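Local coordinates for glycosyltransferase (Streptomyces halstedii, PDB 3WAD), which belongs to the GT-B class of glycosyltransferases, built from two Rossmann-like domains, and is related to the erythromycin biosynthesis protein CIII family, at residues 353-358 / 388-392; 32-38 / 51-57; 270-274 / 296-300. Numbering follows the deposited sequence.

Overall arrangement
The chain folds into two Rossmann-like halves of the GT-B type, each built on a parallel sheet. Interaction 2 (32-38 / 51-57) comes first along the chain and lies in the N-terminal half, at the edge of its sheet where strand 49-52 is outermost. Interactions 3 and 1 follow in the C-terminal half: interaction 3 where helix 266-274 meets the turn and start of edge strand 299-302, interaction 1 next to the other outermost strand, 359-361. Centre to centre, interactions 1 and 3 are about 26 Å apart, while interaction 2 is about 39 Å from interaction 1 and about 42 Å from interaction 3. None touches another: the three are separate pieces of packing.

Interaction 1: 353-358 / 388-392; sequences FAERGA and AAEQI
Ile392, with chi1 m and chi2 t, pushes its CD1 against Ala358, the CD1 to Ala358 CB distance being 3.5 Å, and reaches the edge of the Phe353 ring, with CD1 4.0 Å from Phe353 CD2. Residues 353-355 lie near the C-terminal end of the helix that starts at 346, which leads into edge strand 359-361 of the C-terminal half. Gly357 is the first to leave helical angles, at phi 83°, psi 12°, in a Schellman motif, with Ala358 N bonded to Phe353 O (3.1 Å) and Gly357 N to Ala354 O (2.9 Å). Residues 388-392 belong to helix 384-397; the closest CA atoms, those of Ala358 and Ala389, are 4.8 Å apart. Ala388 CB fits against the turn, 3.1 Å from Arg356 O and 3.4 Å from Gly357 O. Arg356 (chi1 m) lays one guanidinium face on Ile392, its CZ 3.9 Å from Ile392 CG1, and makes a cation-pi contact with Trp212. Phe353 and Ile392 both continue onto Ile330 of helix 323-332. Helix end and helix flank are thus joined by apolar packing and close fit, with the Arg356 guanidinium and Gln391 NE2 both turned to Glu395, just beyond the contact.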
ATOM      1  N   PHE B 353      14.854 -23.446 -13.198  1.00 31.61           N
ATOM      2  CA  PHE B 353      15.971 -22.580 -12.865  1.00 31.42           C
ATOM      3  C   PHE B 353      17.307 -23.322 -13.057  1.00 31.96           C
ATOM      4  O   PHE B 353      18.273 -22.732 -13.550  1.00 29.85           O
ATOM      5  CB  PHE B 353      15.907 -22.158 -11.404  1.00 30.73           C
ATOM      6  CG  PHE B 353      14.951 -21.013 -11.105  1.00 28.98           C
ATOM      7  CD1 PHE B 353      13.857 -21.224 -10.257  1.00 29.65           C
ATOM      8  CD2 PHE B 353      15.197 -19.731 -11.596  1.00 30.23           C
ATOM      9  CE1 PHE B 353      12.971 -20.188  -9.958  1.00 30.37           C
ATOM     10  CE2 PHE B 353      14.306 -18.633 -11.302  1.00 31.95           C
ATOM     11  CZ  PHE B 353      13.213 -18.866 -10.481  1.00 30.58           C
ATOM     12  N   ALA B 354      17.334 -24.595 -12.650  1.00 31.88           N
ATOM     13  CA  ALA B 354      18.571 -25.400 -12.734  1.00 34.02           C
ATOM     14  C   ALA B 354      18.996 -25.510 -14.211  1.00 34.67           C
ATOM     15  O   ALA B 354      20.171 -25.293 -14.516  1.00 34.40           O
ATOM     16  CB  ALA B 354      18.411 -26.770 -12.068  1.00 31.89           C
ATOM     17  N   GLU B 355      18.017 -25.696 -15.116  1.00 35.71           N
ATOM     18  CA  GLU B 355      18.300 -25.841 -16.546  1.00 37.20           C
ATOM     19  C   GLU B 355      18.857 -24.593 -17.196  1.00 37.95           C
ATOM     20  O   GLU B 355      19.468 -24.679 -18.223  1.00 37.30           O
ATOM     21  CB  GLU B 355      17.065 -26.258 -17.340  1.00 37.59           C
ATOM     22  CG  GLU B 355      16.564 -27.610 -17.025  1.00 38.75           C
ATOM     23  CD  GLU B 355      15.210 -27.807 -17.648  1.00 42.54           C
ATOM     24  OE1 GLU B 355      14.618 -26.807 -18.125  1.00 45.74           O
ATOM     25  OE2 GLU B 355      14.761 -28.957 -17.679  1.00 45.54           O
ATOM     26  N   ARG B 356      18.614 -23.435 -16.607  1.00 37.82           N
ATOM     27  CA  ARG B 356      19.091 -22.180 -17.141  1.00 37.03           C
ATOM     28  C   ARG B 356      20.452 -21.820 -16.504  1.00 37.26           C
ATOM     29  O   ARG B 356      21.108 -20.825 -16.840  1.00 38.80           O
ATOM     30  CB  ARG B 356      17.994 -21.121 -16.936  1.00 37.15           C
ATOM     31  CG  ARG B 356      16.726 -21.434 -17.774  1.00 36.35           C
ATOM     32  CD  ARG B 356      15.958 -20.196 -18.214  1.00 40.21           C
ATOM     33  NE  ARG B 356      16.817 -19.124 -18.745  1.00 36.71           N
ATOM     34  CZ  ARG B 356      16.386 -17.918 -19.126  1.00 37.73           C
ATOM     35  NH1 ARG B 356      15.109 -17.641 -19.061  1.00 37.96           N
ATOM     36  NH2 ARG B 356      17.224 -16.979 -19.596  1.00 37.62           N
ATOM     37  N   GLY B 357      20.902 -22.665 -15.593  1.00 36.88           N
ATOM     38  CA  GLY B 357      22.185 -22.469 -14.979  1.00 34.80           C
ATOM     39  C   GLY B 357      22.147 -21.503 -13.843  1.00 34.27           C
ATOM     40  O   GLY B 357      23.211 -21.087 -13.388  1.00 34.25           O
ATOM     41  N   ALA B 358      20.938 -21.145 -13.378  1.00 33.46           N
ATOM     42  CA  ALA B 358      20.713 -20.082 -12.365  1.00 32.45           C
ATOM     43  C   ALA B 358      20.617 -20.617 -10.945  1.00 31.98           C
ATOM     44  O   ALA B 358      20.666 -19.852  -9.988  1.00 33.15           O
ATOM     45  CB  ALA B 358      19.428 -19.256 -12.681  1.00 32.67           C
ATOM     46  N   ALA B 388      23.638 -16.385 -15.429  1.00 32.84           N
ATOM     47  CA  ALA B 388      22.342 -16.955 -15.694  1.00 32.26           C
ATOM     48  C   ALA B 388      21.207 -16.254 -14.847  1.00 32.54           C
ATOM     49  O   ALA B 388      20.113 -15.968 -15.366  1.00 31.91           O
ATOM     50  CB  ALA B 388      22.393 -18.421 -15.391  1.00 32.54           C
ATOM     51  N   ALA B 389      21.500 -15.950 -13.577  1.00 32.38           N
ATOM     52  CA  ALA B 389      20.536 -15.271 -12.683  1.00 32.72           C
ATOM     53  C   ALA B 389      20.245 -13.862 -13.217  1.00 32.97           C
ATOM     54  O   ALA B 389      19.099 -13.350 -13.191  1.00 31.93           O
ATOM     55  CB  ALA B 389      21.088 -15.196 -11.251  1.00 32.00           C
ATOM     56  N   GLU B 390      21.301 -13.209 -13.678  1.00 32.70           N
ATOM     57  CA  GLU B 390      21.153 -11.886 -14.286  1.00 32.89           C
ATOM     58  C   GLU B 390      20.389 -11.891 -15.602  1.00 31.97           C
ATOM     59  O   GLU B 390      19.632 -10.979 -15.875  1.00 32.47           O
ATOM     60  CB  GLU B 390      22.504 -11.239 -14.430  1.00 33.13           C
ATOM     61  CG  GLU B 390      23.185 -11.105 -13.147  1.00 36.59           C
ATOM     62  CD  GLU B 390      23.656  -9.701 -12.957  1.00 48.28           C
ATOM     63  OE1 GLU B 390      24.854  -9.408 -13.238  1.00 50.30           O
ATOM     64  OE2 GLU B 390      22.797  -8.884 -12.553  1.00 54.96           O
ATOM     65  N   GLN B 391      20.554 -12.937 -16.386  1.00 32.58           N
ATOM     66  CA  GLN B 391      19.849 -13.061 -17.644  1.00 33.25           C
ATOM     67  C   GLN B 391      18.351 -13.187 -17.345  1.00 32.27           C
ATOM     68  O   GLN B 391      17.480 -12.571 -18.004  1.00 30.93           O
ATOM     69  CB  GLN B 391      20.336 -14.321 -18.422  1.00 33.24           C
ATOM     70  CG  GLN B 391      19.654 -14.534 -19.780  1.00 36.33           C
ATOM     71  CD  GLN B 391      19.627 -13.224 -20.599  1.00 37.80           C
ATOM     72  OE1 GLN B 391      20.593 -12.442 -20.566  1.00 41.73           O
ATOM     73  NE2 GLN B 391      18.541 -12.991 -21.344  1.00 36.76           N
ATOM     74  N   ILE B 392      18.053 -14.074 -16.396  1.00 31.94           N
ATOM     75  CA  ILE B 392      16.681 -14.203 -15.881  1.00 29.25           C
ATOM     76  C   ILE B 392      16.084 -12.845 -15.439  1.00 29.66           C
ATOM     77  O   ILE B 392      14.912 -12.552 -15.759  1.00 30.99           O
ATOM     78  CB  ILE B 392      16.597 -15.332 -14.778  1.00 28.93           C
ATOM     79  CG1 ILE B 392      17.033 -16.636 -15.472  1.00 26.13           C
ATOM     80  CG2 ILE B 392      15.169 -15.418 -14.191  1.00 24.07           C
ATOM     81  CD1 ILE B 392      16.925 -17.901 -14.708  1.00 23.75           C
TER

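Interaction 2: 32-38 / 51-57; sequences HIASHPD and VPVGNDL
Three backbone hydrogen bonds join the strands in parallel register: Val51 N to Ile33 O at 2.7 Å, Val53 N to Ser35 O at 2.9 Å, and a weak one from Ser35 N to Val51 O at 3.3 Å. Ala34 pairs with Val51 (CA to CA 4.4 Å) and Ser35 with Pro52 (CA to CA 5.4 Å). Past the strands, the carboxylate of Asp38 (chi1 p) accepts from the other loop, Leu57 N to Asp38 OD1 being 3.0 Å, while Asp38 OD2 takes Asn58 N. CA-H...O contacts run alongside: Ala34 CA to Val51 O 3.1 Å, Pro52 CA to Ser35 O 3.3 Å, His36 CA to Val53 O 3.3 Å.

Ala34 and Val51 share one sheet face, their CB atoms 4.3 Å apart, and Ala34 CB also meets Val53 CG2 at 4.0 Å. His32 CB lies 3.5 Å from Val51 CG2. Where the loops run on, Leu57 CB sits over the His36 ring in a CH-pi contact, 3.8 Å from its centroid; His36 has chi1 m, chi2 78°. Gly54, at phi 69°, psi -166°, leads the chain past Pro37, whose CD is 3.3 Å from Gly54 O.

This is a classic beta-alpha-beta crossover, strand 30-35 to strand 49-52 through helix 40-44, at the edge of the N-terminal sheet. Helix 109-122 covers the Ala34 and Val51 face, helix 40-44 touches Ser35 and Pro52, strand 2-6 flanks strand 30-35 on its other edge, and Val234 of the second subunit packs on Pro52.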
ATOM      1  N   HIS B  32     -11.572  -2.835  -3.209  1.00 24.91           N
ATOM      2  CA  HIS B  32     -11.930  -3.509  -1.986  1.00 25.17           C
ATOM      3  C   HIS B  32     -11.231  -4.889  -1.915  1.00 23.58           C
ATOM      4  O   HIS B  32     -11.292  -5.685  -2.902  1.00 22.37           O
ATOM      5  CB  HIS B  32     -13.467  -3.709  -1.889  1.00 24.71           C
ATOM      6  CG  HIS B  32     -14.236  -2.449  -1.599  1.00 25.90           C
ATOM      7  ND1 HIS B  32     -15.611  -2.393  -1.659  1.00 28.20           N
ATOM      8  CD2 HIS B  32     -13.830  -1.210  -1.242  1.00 27.32           C
ATOM      9  CE1 HIS B  32     -16.017  -1.183  -1.323  1.00 25.50           C
ATOM     10  NE2 HIS B  32     -14.957  -0.436  -1.102  1.00 25.58           N
ATOM     11  N   ILE B  33     -10.642  -5.211  -0.755  1.00 21.55           N
ATOM     12  CA  ILE B  33     -10.082  -6.571  -0.553  1.00 22.27           C
ATOM     13  C   ILE B  33     -11.018  -7.339   0.366  1.00 21.96           C
ATOM     14  O   ILE B  33     -11.133  -7.013   1.595  1.00 22.59           O
ATOM     15  CB  ILE B  33      -8.586  -6.605   0.060  1.00 22.72           C
ATOM     16  CG1 ILE B  33      -7.693  -5.530  -0.591  1.00 23.59           C
ATOM     17  CG2 ILE B  33      -7.993  -8.078   0.076  1.00 20.99           C
ATOM     18  CD1 ILE B  33      -7.429  -5.745  -2.153  1.00 21.65           C
ATOM     19  N   ALA B  34     -11.679  -8.341  -0.188  1.00 20.90           N
ATOM     20  CA  ALA B  34     -12.638  -9.067   0.626  1.00 21.72           C
ATOM     21  C   ALA B  34     -11.954 -10.336   1.029  1.00 23.42           C
ATOM     22  O   ALA B  34     -11.402 -11.027   0.165  1.00 21.48           O
ATOM     23  CB  ALA B  34     -13.936  -9.384  -0.227  1.00 21.91           C
ATOM     24  N   SER B  35     -12.049 -10.688   2.314  1.00 23.60           N
ATOM     25  CA  SER B  35     -11.451 -11.897   2.832  1.00 21.53           C
ATOM     26  C   SER B  35     -12.158 -12.205   4.142  1.00 24.09           C
ATOM     27  O   SER B  35     -12.958 -11.350   4.653  1.00 24.99           O
ATOM     28  CB  SER B  35      -9.921 -11.682   2.987  1.00 22.36           C
ATOM     29  OG  SER B  35      -9.177 -12.865   3.267  1.00 21.07           O
ATOM     30  N   HIS B  36     -11.947 -13.404   4.677  1.00 23.31           N
ATOM     31  CA  HIS B  36     -12.443 -13.732   6.031  1.00 23.79           C
ATOM     32  C   HIS B  36     -11.952 -12.739   7.090  1.00 23.67           C
ATOM     33  O   HIS B  36     -10.932 -12.079   6.917  1.00 21.84           O
ATOM     34  CB  HIS B  36     -12.105 -15.168   6.461  1.00 23.35           C
ATOM     35  CG  HIS B  36     -12.352 -16.211   5.400  1.00 25.27           C
ATOM     36  ND1 HIS B  36     -11.488 -16.421   4.347  1.00 24.34           N
ATOM     37  CD2 HIS B  36     -13.340 -17.137   5.265  1.00 24.16           C
ATOM     38  CE1 HIS B  36     -11.927 -17.416   3.602  1.00 23.68           C
ATOM     39  NE2 HIS B  36     -13.042 -17.881   4.142  1.00 24.85           N
ATOM     40  N   PRO B  37     -12.715 -12.613   8.187  1.00 25.80           N
ATOM     41  CA  PRO B  37     -12.400 -11.609   9.234  1.00 25.86           C
ATOM     42  C   PRO B  37     -10.988 -11.742   9.776  1.00 26.30           C
ATOM     43  O   PRO B  37     -10.325 -10.702  10.035  1.00 26.18           O
ATOM     44  CB  PRO B  37     -13.452 -11.883  10.319  1.00 26.48           C
ATOM     45  CG  PRO B  37     -14.625 -12.509   9.586  1.00 28.19           C
ATOM     46  CD  PRO B  37     -14.040 -13.232   8.378  1.00 25.26           C
ATOM     47  N   ASP B  38     -10.483 -12.980   9.881  1.00 25.17           N
ATOM     48  CA  ASP B  38      -9.135 -13.179  10.360  1.00 25.45           C
ATOM     49  C   ASP B  38      -8.047 -12.688   9.413  1.00 25.79           C
ATOM     50  O   ASP B  38      -6.876 -12.713   9.773  1.00 25.60           O
ATOM     51  CB  ASP B  38      -8.848 -14.656  10.831  1.00 25.78           C
ATOM     52  CG  ASP B  38      -9.210 -15.710   9.806  1.00 26.22           C
ATOM     53  OD1 ASP B  38     -10.158 -15.554   8.998  1.00 23.86           O
ATOM     54  OD2 ASP B  38      -8.522 -16.744   9.808  1.00 27.69           O
ATOM     55  N   VAL B  51     -12.782  -5.731   3.335  1.00 25.21           N
ATOM     56  CA  VAL B  51     -14.206  -5.966   3.397  1.00 26.01           C
ATOM     57  C   VAL B  51     -14.394  -7.389   3.931  1.00 27.03           C
ATOM     58  O   VAL B  51     -14.225  -8.340   3.194  1.00 27.21           O
ATOM     59  CB  VAL B  51     -14.837  -5.774   1.956  1.00 26.73           C
ATOM     60  CG1 VAL B  51     -16.351  -5.960   1.948  1.00 23.56           C
ATOM     61  CG2 VAL B  51     -14.442  -4.422   1.404  1.00 26.94           C
ATOM     62  N   PRO B  52     -14.666  -7.532   5.234  1.00 26.78           N
ATOM     63  CA  PRO B  52     -14.742  -8.865   5.843  1.00 27.48           C
ATOM     64  C   PRO B  52     -15.959  -9.628   5.320  1.00 27.23           C
ATOM     65  O   PRO B  52     -17.059  -9.047   5.209  1.00 26.27           O
ATOM     66  CB  PRO B  52     -14.925  -8.595   7.342  1.00 27.51           C
ATOM     67  CG  PRO B  52     -14.563  -7.094   7.539  1.00 28.67           C
ATOM     68  CD  PRO B  52     -14.729  -6.411   6.202  1.00 27.45           C
ATOM     69  N   VAL B  53     -15.778 -10.921   5.017  1.00 28.13           N
ATOM     70  CA  VAL B  53     -16.861 -11.767   4.468  1.00 27.04           C
ATOM     71  C   VAL B  53     -16.792 -13.138   5.113  1.00 28.50           C
ATOM     72  O   VAL B  53     -15.713 -13.688   5.320  1.00 29.20           O
ATOM     73  CB  VAL B  53     -16.767 -11.827   2.889  1.00 27.22           C
ATOM     74  CG1 VAL B  53     -17.265 -10.583   2.277  1.00 25.73           C
ATOM     75  CG2 VAL B  53     -15.319 -12.085   2.330  1.00 23.46           C
ATOM     76  N   GLY B  54     -17.931 -13.732   5.447  1.00 29.66           N
ATOM     77  CA  GLY B  54     -17.917 -15.045   6.089  1.00 29.51           C
ATOM     78  C   GLY B  54     -17.363 -15.023   7.505  1.00 29.47           C
ATOM     79  O   GLY B  54     -17.240 -13.949   8.104  1.00 30.16           O
ATOM     80  N   ASN B  55     -17.045 -16.200   8.041  1.00 29.18           N
ATOM     81  CA  ASN B  55     -16.580 -16.375   9.440  1.00 28.94           C
ATOM     82  C   ASN B  55     -15.106 -16.619   9.376  1.00 28.45           C
ATOM     83  O   ASN B  55     -14.627 -16.933   8.276  1.00 26.32           O
ATOM     84  CB  ASN B  55     -17.269 -17.553  10.135  1.00 28.97           C
ATOM     85  CG  ASN B  55     -18.834 -17.421  10.142  1.00 33.57           C
ATOM     86  OD1 ASN B  55     -19.555 -18.310   9.663  1.00 31.76           O
ATOM     87  ND2 ASN B  55     -19.338 -16.328  10.691  1.00 29.95           N
ATOM     88  N   ASP B  56     -14.393 -16.430  10.496  1.00 26.42           N
ATOM     89  CA  ASP B  56     -12.949 -16.684  10.532  1.00 27.10           C
ATOM     90  C   ASP B  56     -12.698 -18.034   9.859  1.00 27.24           C
ATOM     91  O   ASP B  56     -13.412 -19.024  10.138  1.00 26.96           O
ATOM     92  CB  ASP B  56     -12.409 -16.784  11.982  1.00 27.24           C
ATOM     93  CG  ASP B  56     -12.267 -15.381  12.704  1.00 33.61           C
ATOM     94  OD1 ASP B  56     -12.581 -14.281  12.153  1.00 32.43           O
ATOM     95  OD2 ASP B  56     -11.815 -15.384  13.863  1.00 41.50           O
ATOM     96  N   LEU B  57     -11.686 -18.083   8.998  1.00 26.13           N
ATOM     97  CA  LEU B  57     -11.273 -19.341   8.390  1.00 26.44           C
ATOM     98  C   LEU B  57     -10.385 -20.132   9.350  1.00 28.77           C
ATOM     99  O   LEU B  57     -10.580 -21.344   9.516  1.00 28.77           O
ATOM    100  CB  LEU B  57     -10.554 -19.140   7.027  1.00 24.44           C
ATOM    101  CG  LEU B  57      -9.977 -20.388   6.339  1.00 23.12           C
ATOM    102  CD1 LEU B  57     -11.196 -21.285   5.991  1.00 21.55           C
ATOM    103  CD2 LEU B  57      -9.184 -20.026   5.062  1.00 21.69           C
TER

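Interaction 3: 270-274 / 296-300; sequences VNAVA and PDNVR
This is a small, mostly apolar contact between a helix and a turn, at the edge of the parallel sheet in the C-terminal Rossmann-like half. Residues 270-274, in the helix that starts at 266, face the type I beta turn Pro296-Val299 that leads into the outermost strand, 299-302. The nearest CA pairs are Asn271 with Pro296 at 6.4 Å and Ala274 with Val299 at 6.7 Å. Ala274 CB abuts two side chains, 3.5 Å from Val299 CG2 and 3.8 Å from Pro296 CG. One helical turn earlier, Val270 (chi1 t) brings CG1 to 3.9 Å from Pro296 CD and 4.5 Å from Val299 CG2. Asn298, with chi1 p, donates from ND2 to Ala274 O at 3.0 Å, and the same amide nitrogen also bonds to Ala278 O. On another side of the helix Ala272 and Val273 pack on helix 369-381. Proline and valine thus give the helix a greasy seat, while one side-chain amide bonds to the carbonyls of Ala274 and Ala278, the latter just ahead of strand 279-283.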
ATOM      1  N   VAL B 270      23.932 -26.413   9.882  1.00 40.93           N
ATOM      2  CA  VAL B 270      24.361 -25.008   9.922  1.00 40.27           C
ATOM      3  C   VAL B 270      25.880 -24.798   9.844  1.00 40.10           C
ATOM      4  O   VAL B 270      26.375 -23.857   9.173  1.00 40.00           O
ATOM      5  CB  VAL B 270      23.779 -24.286  11.147  1.00 39.96           C
ATOM      6  CG1 VAL B 270      24.328 -22.915  11.232  1.00 41.21           C
ATOM      7  CG2 VAL B 270      22.269 -24.218  10.999  1.00 40.67           C
ATOM      8  N   ASN B 271      26.633 -25.676  10.513  1.00 40.03           N
ATOM      9  CA  ASN B 271      28.112 -25.604  10.443  1.00 39.94           C
ATOM     10  C   ASN B 271      28.626 -25.819   9.038  1.00 39.23           C
ATOM     11  O   ASN B 271      29.505 -25.071   8.582  1.00 39.66           O
ATOM     12  CB  ASN B 271      28.774 -26.590  11.446  1.00 40.67           C
ATOM     13  CG  ASN B 271      28.491 -26.227  12.886  1.00 42.39           C
ATOM     14  OD1 ASN B 271      27.997 -27.051  13.641  1.00 48.16           O
ATOM     15  ND2 ASN B 271      28.769 -24.988  13.275  1.00 39.65           N
ATOM     16  N   ALA B 272      28.064 -26.795   8.315  1.00 38.48           N
ATOM     17  CA  ALA B 272      28.504 -27.050   6.930  1.00 38.21           C
ATOM     18  C   ALA B 272      28.167 -25.895   5.980  1.00 39.39           C
ATOM     19  O   ALA B 272      29.031 -25.363   5.245  1.00 39.56           O
ATOM     20  CB  ALA B 272      27.925 -28.325   6.414  1.00 37.90           C
ATOM     21  N   VAL B 273      26.893 -25.510   6.004  1.00 40.06           N
ATOM     22  CA  VAL B 273      26.386 -24.426   5.205  1.00 39.89           C
ATOM     23  C   VAL B 273      27.185 -23.153   5.466  1.00 38.82           C
ATOM     24  O   VAL B 273      27.550 -22.442   4.512  1.00 37.44           O
ATOM     25  CB  VAL B 273      24.876 -24.230   5.474  1.00 40.16           C
ATOM     26  CG1 VAL B 273      24.377 -23.120   4.661  1.00 42.83           C
ATOM     27  CG2 VAL B 273      24.132 -25.494   5.087  1.00 43.46           C
ATOM     28  N   ALA B 274      27.547 -22.892   6.723  1.00 37.95           N
ATOM     29  CA  ALA B 274      28.379 -21.709   6.997  1.00 37.70           C
ATOM     30  C   ALA B 274      29.861 -21.812   6.545  1.00 38.16           C
ATOM     31  O   ALA B 274      30.586 -20.827   6.502  1.00 36.64           O
ATOM     32  CB  ALA B 274      28.289 -21.326   8.488  1.00 38.06           C
ATOM     33  N   PRO B 296      28.089 -20.578  14.305  1.00 52.51           N
ATOM     34  CA  PRO B 296      29.365 -20.254  13.674  1.00 51.33           C
ATOM     35  C   PRO B 296      29.632 -18.760  13.687  1.00 51.75           C
ATOM     36  O   PRO B 296      28.736 -17.971  13.953  1.00 53.40           O
ATOM     37  CB  PRO B 296      29.167 -20.699  12.239  1.00 50.71           C
ATOM     38  CG  PRO B 296      28.094 -21.692  12.300  1.00 51.17           C
ATOM     39  CD  PRO B 296      27.176 -21.257  13.368  1.00 51.33           C
ATOM     40  N   ASP B 297      30.850 -18.369  13.367  1.00 50.75           N
ATOM     41  CA  ASP B 297      31.272 -17.002  13.515  1.00 50.22           C
ATOM     42  C   ASP B 297      30.570 -16.082  12.551  1.00 48.47           C
ATOM     43  O   ASP B 297      30.115 -15.016  12.928  1.00 48.15           O
ATOM     44  CB  ASP B 297      32.775 -16.907  13.237  1.00 51.39           C
ATOM     45  CG  ASP B 297      33.626 -17.266  14.454  1.00 55.46           C
ATOM     46  OD1 ASP B 297      34.877 -17.040  14.386  1.00 56.56           O
ATOM     47  OD2 ASP B 297      33.035 -17.744  15.476  1.00 57.47           O
ATOM     48  N   ASN B 298      30.541 -16.508  11.292  1.00 46.42           N
ATOM     49  CA  ASN B 298      30.126 -15.710  10.162  1.00 43.02           C
ATOM     50  C   ASN B 298      28.606 -15.808   9.889  1.00 41.61           C
ATOM     51  O   ASN B 298      28.158 -15.388   8.798  1.00 40.48           O
ATOM     52  CB  ASN B 298      30.896 -16.203   8.938  1.00 43.23           C
ATOM     53  CG  ASN B 298      30.544 -17.645   8.583  1.00 38.10           C
ATOM     54  OD1 ASN B 298      30.244 -18.435   9.470  1.00 36.51           O
ATOM     55  ND2 ASN B 298      30.494 -17.962   7.285  1.00 34.79           N
ATOM     56  N   VAL B 299      27.853 -16.383  10.831  1.00 39.29           N
ATOM     57  CA  VAL B 299      26.379 -16.494  10.744  1.00 39.38           C
ATOM     58  C   VAL B 299      25.642 -15.475  11.604  1.00 40.31           C
ATOM     59  O   VAL B 299      25.817 -15.495  12.812  1.00 41.43           O
ATOM     60  CB  VAL B 299      25.851 -17.905  11.236  1.00 39.02           C
ATOM     61  CG1 VAL B 299      24.337 -17.994  11.240  1.00 35.23           C
ATOM     62  CG2 VAL B 299      26.442 -19.043  10.392  1.00 39.06           C
ATOM     63  N   ARG B 300      24.751 -14.664  11.022  1.00 39.83           N
ATOM     64  CA  ARG B 300      23.777 -13.882  11.818  1.00 38.91           C
ATOM     65  C   ARG B 300      22.403 -14.501  11.801  1.00 38.20           C
ATOM     66  O   ARG B 300      21.798 -14.689  10.729  1.00 38.43           O
ATOM     67  CB  ARG B 300      23.676 -12.437  11.309  1.00 39.30           C
ATOM     68  CG  ARG B 300      22.570 -11.623  12.015  1.00 39.86           C
ATOM     69  CD  ARG B 300      22.429 -10.236  11.381  1.00 44.27           C
ATOM     70  NE  ARG B 300      23.727  -9.598  11.129  1.00 40.56           N
ATOM     71  CZ  ARG B 300      24.324  -8.741  11.984  1.00 44.33           C
ATOM     72  NH1 ARG B 300      23.747  -8.391  13.137  1.00 40.19           N
ATOM     73  NH2 ARG B 300      25.508  -8.220  11.691  1.00 40.07           N
TER